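Carbonic anhydrase (PDB 4O1K) catalyses the reversible hydration of carbon dioxide to bicarbonate as a zinc-dependent beta-carbonic anhydrase that assembles into a tetramer. Local coordinates at the interface of chains A and B. Coordinates in Å, arbitrary orientation; residue numbers count along the deposited sequence, not the author numbering. Chains: chain A/B, Carbonic anhydrase.

The interface of chains A and B. Residues chain A 100, 176-177, 181, 221, 223; chain B 125-126, 131, 135.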
ATOM      1  N   LYS A 100       9.112 -12.073 -14.177  1.00 34.72           N
ATOM      2  CA  LYS A 100       9.877 -13.205 -13.666  1.00 41.39           C
ATOM      3  C   LYS A 100       9.233 -14.566 -13.910  1.00 44.33           C
ATOM      4  O   LYS A 100       9.926 -15.541 -14.207  1.00 47.57           O
ATOM      5  CB  LYS A 100      10.195 -13.005 -12.182  1.00 43.61           C
ATOM      6  CG  LYS A 100      11.592 -12.427 -11.970  1.00 51.27           C
ATOM      7  CD  LYS A 100      11.765 -11.788 -10.599  1.00 54.99           C
ATOM      8  CE  LYS A 100      13.245 -11.591 -10.284  1.00 60.21           C
ATOM      9  NZ  LYS A 100      13.537 -11.813  -8.831  1.00 63.76           N
ATOM     10  N   THR A 176      12.399  -1.078 -11.489  1.00 28.72           N
ATOM     11  CA  THR A 176      12.195  -2.366 -10.818  1.00 29.68           C
ATOM     12  C   THR A 176      13.354  -3.312 -11.016  1.00 33.67           C
ATOM     13  O   THR A 176      13.936  -3.367 -12.095  1.00 31.85           O
ATOM     14  CB  THR A 176      10.864  -3.053 -11.179  1.00 30.35           C
ATOM     15  OG1 THR A 176      10.863  -3.473 -12.557  1.00 32.02           O
ATOM     16  CG2 THR A 176       9.725  -2.094 -10.936  1.00 24.26           C
ATOM     17  N   ALA A 177      13.697  -4.045  -9.956  1.00 35.73           N
ATOM     18  CA  ALA A 177      14.793  -5.008  -9.996  1.00 38.42           C
ATOM     19  C   ALA A 177      14.520  -6.103 -11.019  1.00 39.75           C
ATOM     20  O   ALA A 177      15.433  -6.536 -11.732  1.00 42.03           O
ATOM     21  CB  ALA A 177      15.036  -5.616  -8.591  1.00 41.00           C
ATOM     22  N   GLN A 181      17.150  -6.915 -14.046  1.00 42.69           N
ATOM     23  CA  GLN A 181      17.778  -8.234 -14.062  1.00 47.12           C
ATOM     24  C   GLN A 181      17.447  -8.977 -15.353  1.00 48.23           C
ATOM     25  O   GLN A 181      18.358  -9.438 -16.061  1.00 51.50           O
ATOM     26  CB  GLN A 181      17.344  -9.050 -12.843  1.00 51.75           C
ATOM     27  CG  GLN A 181      17.946  -8.556 -11.516  1.00 57.35           C
ATOM     28  CD  GLN A 181      17.166  -9.036 -10.306  1.00 63.12           C
ATOM     29  OE1 GLN A 181      15.975  -9.349 -10.401  1.00 65.91           O
ATOM     30  NE2 GLN A 181      17.828  -9.090  -9.157  1.00 64.03           N
ATOM     31  N   TYR A 221      21.862   2.814  -9.142  1.00 59.08           N
ATOM     32  CA  TYR A 221      21.294   1.483  -8.967  1.00 57.94           C
ATOM     33  C   TYR A 221      21.666   0.513 -10.103  1.00 60.34           C
ATOM     34  O   TYR A 221      20.786   0.012 -10.813  1.00 56.23           O
ATOM     35  CB  TYR A 221      19.771   1.576  -8.794  1.00 55.46           C
ATOM     36  CG  TYR A 221      19.164   0.383  -8.096  1.00 53.70           C
ATOM     37  CD1 TYR A 221      19.592   0.008  -6.822  1.00 53.27           C
ATOM     38  CD2 TYR A 221      18.166  -0.371  -8.705  1.00 54.73           C
ATOM     39  CE1 TYR A 221      19.040  -1.092  -6.167  1.00 55.50           C
ATOM     40  CE2 TYR A 221      17.600  -1.475  -8.062  1.00 55.39           C
ATOM     41  CZ  TYR A 221      18.044  -1.831  -6.795  1.00 56.76           C
ATOM     42  OH  TYR A 221      17.485  -2.922  -6.158  1.00 56.09           O
ATOM     43  N   LEU A 223      22.721  -3.018 -11.061  1.00 70.61           N
ATOM     44  CA  LEU A 223      22.709  -4.375 -10.526  1.00 75.67           C
ATOM     45  C   LEU A 223      23.323  -5.361 -11.512  1.00 84.10           C
ATOM     46  O   LEU A 223      23.615  -5.011 -12.658  1.00 85.33           O
ATOM     47  CB  LEU A 223      21.277  -4.808 -10.200  1.00 70.65           C
ATOM     48  CG  LEU A 223      20.620  -4.331  -8.905  1.00 65.61           C
ATOM     49  CD1 LEU A 223      20.618  -2.830  -8.831  1.00 65.49           C
ATOM     50  CD2 LEU A 223      19.208  -4.854  -8.818  1.00 65.93           C
TER
ATOM     51  N   LYS B 125      21.900  -3.422  -4.871  1.00 45.19           N
ATOM     52  CA  LYS B 125      21.641  -4.848  -4.769  1.00 51.00           C
ATOM     53  C   LYS B 125      20.165  -5.191  -4.679  1.00 51.82           C
ATOM     54  O   LYS B 125      19.309  -4.325  -4.432  1.00 49.78           O
ATOM     55  CB  LYS B 125      22.401  -5.465  -3.597  1.00 60.06           C
ATOM     56  CG  LYS B 125      22.442  -4.613  -2.350  1.00 65.60           C
ATOM     57  CD  LYS B 125      22.959  -5.445  -1.185  1.00 73.91           C
ATOM     58  CE  LYS B 125      22.952  -4.647   0.116  1.00 77.56           C
ATOM     59  NZ  LYS B 125      23.188  -5.507   1.314  1.00 80.32           N
ATOM     60  N   ASP B 126      19.873  -6.467  -4.901  1.00 52.04           N
ATOM     61  CA  ASP B 126      18.515  -6.973  -4.827  1.00 51.32           C
ATOM     62  C   ASP B 126      18.174  -7.269  -3.363  1.00 52.14           C
ATOM     63  O   ASP B 126      18.706  -8.219  -2.772  1.00 50.94           O
ATOM     64  CB  ASP B 126      18.395  -8.236  -5.677  1.00 52.70           C
ATOM     65  CG  ASP B 126      16.957  -8.633  -5.942  1.00 54.22           C
ATOM     66  OD1 ASP B 126      16.041  -8.042  -5.329  1.00 52.71           O
ATOM     67  OD2 ASP B 126      16.742  -9.559  -6.757  1.00 54.11           O
ATOM     68  N   ASN B 131      13.127  -3.455  -1.892  1.00 29.61           N
ATOM     69  CA  ASN B 131      13.500  -2.664  -3.057  1.00 29.64           C
ATOM     70  C   ASN B 131      12.531  -1.504  -3.315  1.00 25.85           C
ATOM     71  O   ASN B 131      12.971  -0.376  -3.440  1.00 28.33           O
ATOM     72  CB  ASN B 131      13.671  -3.519  -4.331  1.00 32.15           C
ATOM     73  CG  ASN B 131      14.785  -4.563  -4.216  1.00 38.55           C
ATOM     74  OD1 ASN B 131      15.782  -4.372  -3.520  1.00 37.78           O
ATOM     75  ND2 ASN B 131      14.625  -5.667  -4.940  1.00 41.56           N
ATOM     76  N   ARG B 135      13.502   2.442  -2.888  1.00 24.97           N
ATOM     77  CA  ARG B 135      13.453   3.203  -4.130  1.00 25.07           C
ATOM     78  C   ARG B 135      13.102   4.654  -3.853  1.00 26.98           C
ATOM     79  O   ARG B 135      13.610   5.562  -4.522  1.00 28.18           O
ATOM     80  CB  ARG B 135      12.436   2.562  -5.099  1.00 27.79           C
ATOM     81  CG  ARG B 135      12.377   3.187  -6.524  1.00 31.42           C
ATOM     82  CD  ARG B 135      11.526   2.272  -7.395  1.00 31.60           C
ATOM     83  NE  ARG B 135      12.075   0.903  -7.334  1.00 36.58           N
ATOM     84  CZ  ARG B 135      11.373  -0.225  -7.272  1.00 33.29           C
ATOM     85  NH1 ARG B 135      10.047  -0.224  -7.306  1.00 34.62           N
ATOM     86  NH2 ARG B 135      12.004  -1.393  -7.189  1.00 35.09           N
TER
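The side-chain amide nitrogen NE2 of A:Gln181 donates a hydrogen bond of 2.7 Å to the carboxylate oxygen OD2 of B:Asp126, joining two subunits of the tetrameric beta-carbonic anhydrase across a two-fold symmetric interface. The bond is nearly straight (166° at the hydrogen) and lies close to the amide plane of the glutamine, yet it reaches OD2 from above the carboxylate plane. Glutamine suits its place on helix 177-186 because an extended chain carries its N-H donor to the partner. B:Asp126 holds its carboxylate carbon CG anti to its own backbone N (chi1 -166°), which turns the acid toward chain A. Aspartate suits this spot because its second oxygen, OD1, can also accept a 2.8 Å bond within its own chain, from ND2 on the short amide of B:Asn131 near the start of helix 130-143; a donor on each oxygen would restrain the group's rotation. The side-chain nitrogen NZ of A:Lys100 stands 4.4 Å from OD2, too far for a salt bridge, though its likely positive charge would probably favour the ionised carboxylate. An alanine in place of B:Asp126 would probably leave NE2 of A:Gln181 without its partner across the interface and B:Asn131 freer to turn. Small A:Ala177 lets the asparagine come close, its methyl CB lying 3.7 Å from ND2. Farther along, the phenol OH of A:Tyr221 donates to the backbone O of B:Lys125 at 2.9 Å, approaching from above the carbonyl plane; a tyrosine combines this polar tip with a broad ring, one face of which is capped over its centre by CD1 of A:Leu223. Long B:Arg135 can reach A:Thr176, a mid-chain kink (chi3 -55°) bringing NH2 to 3.8 Å from CA in van der Waals contact.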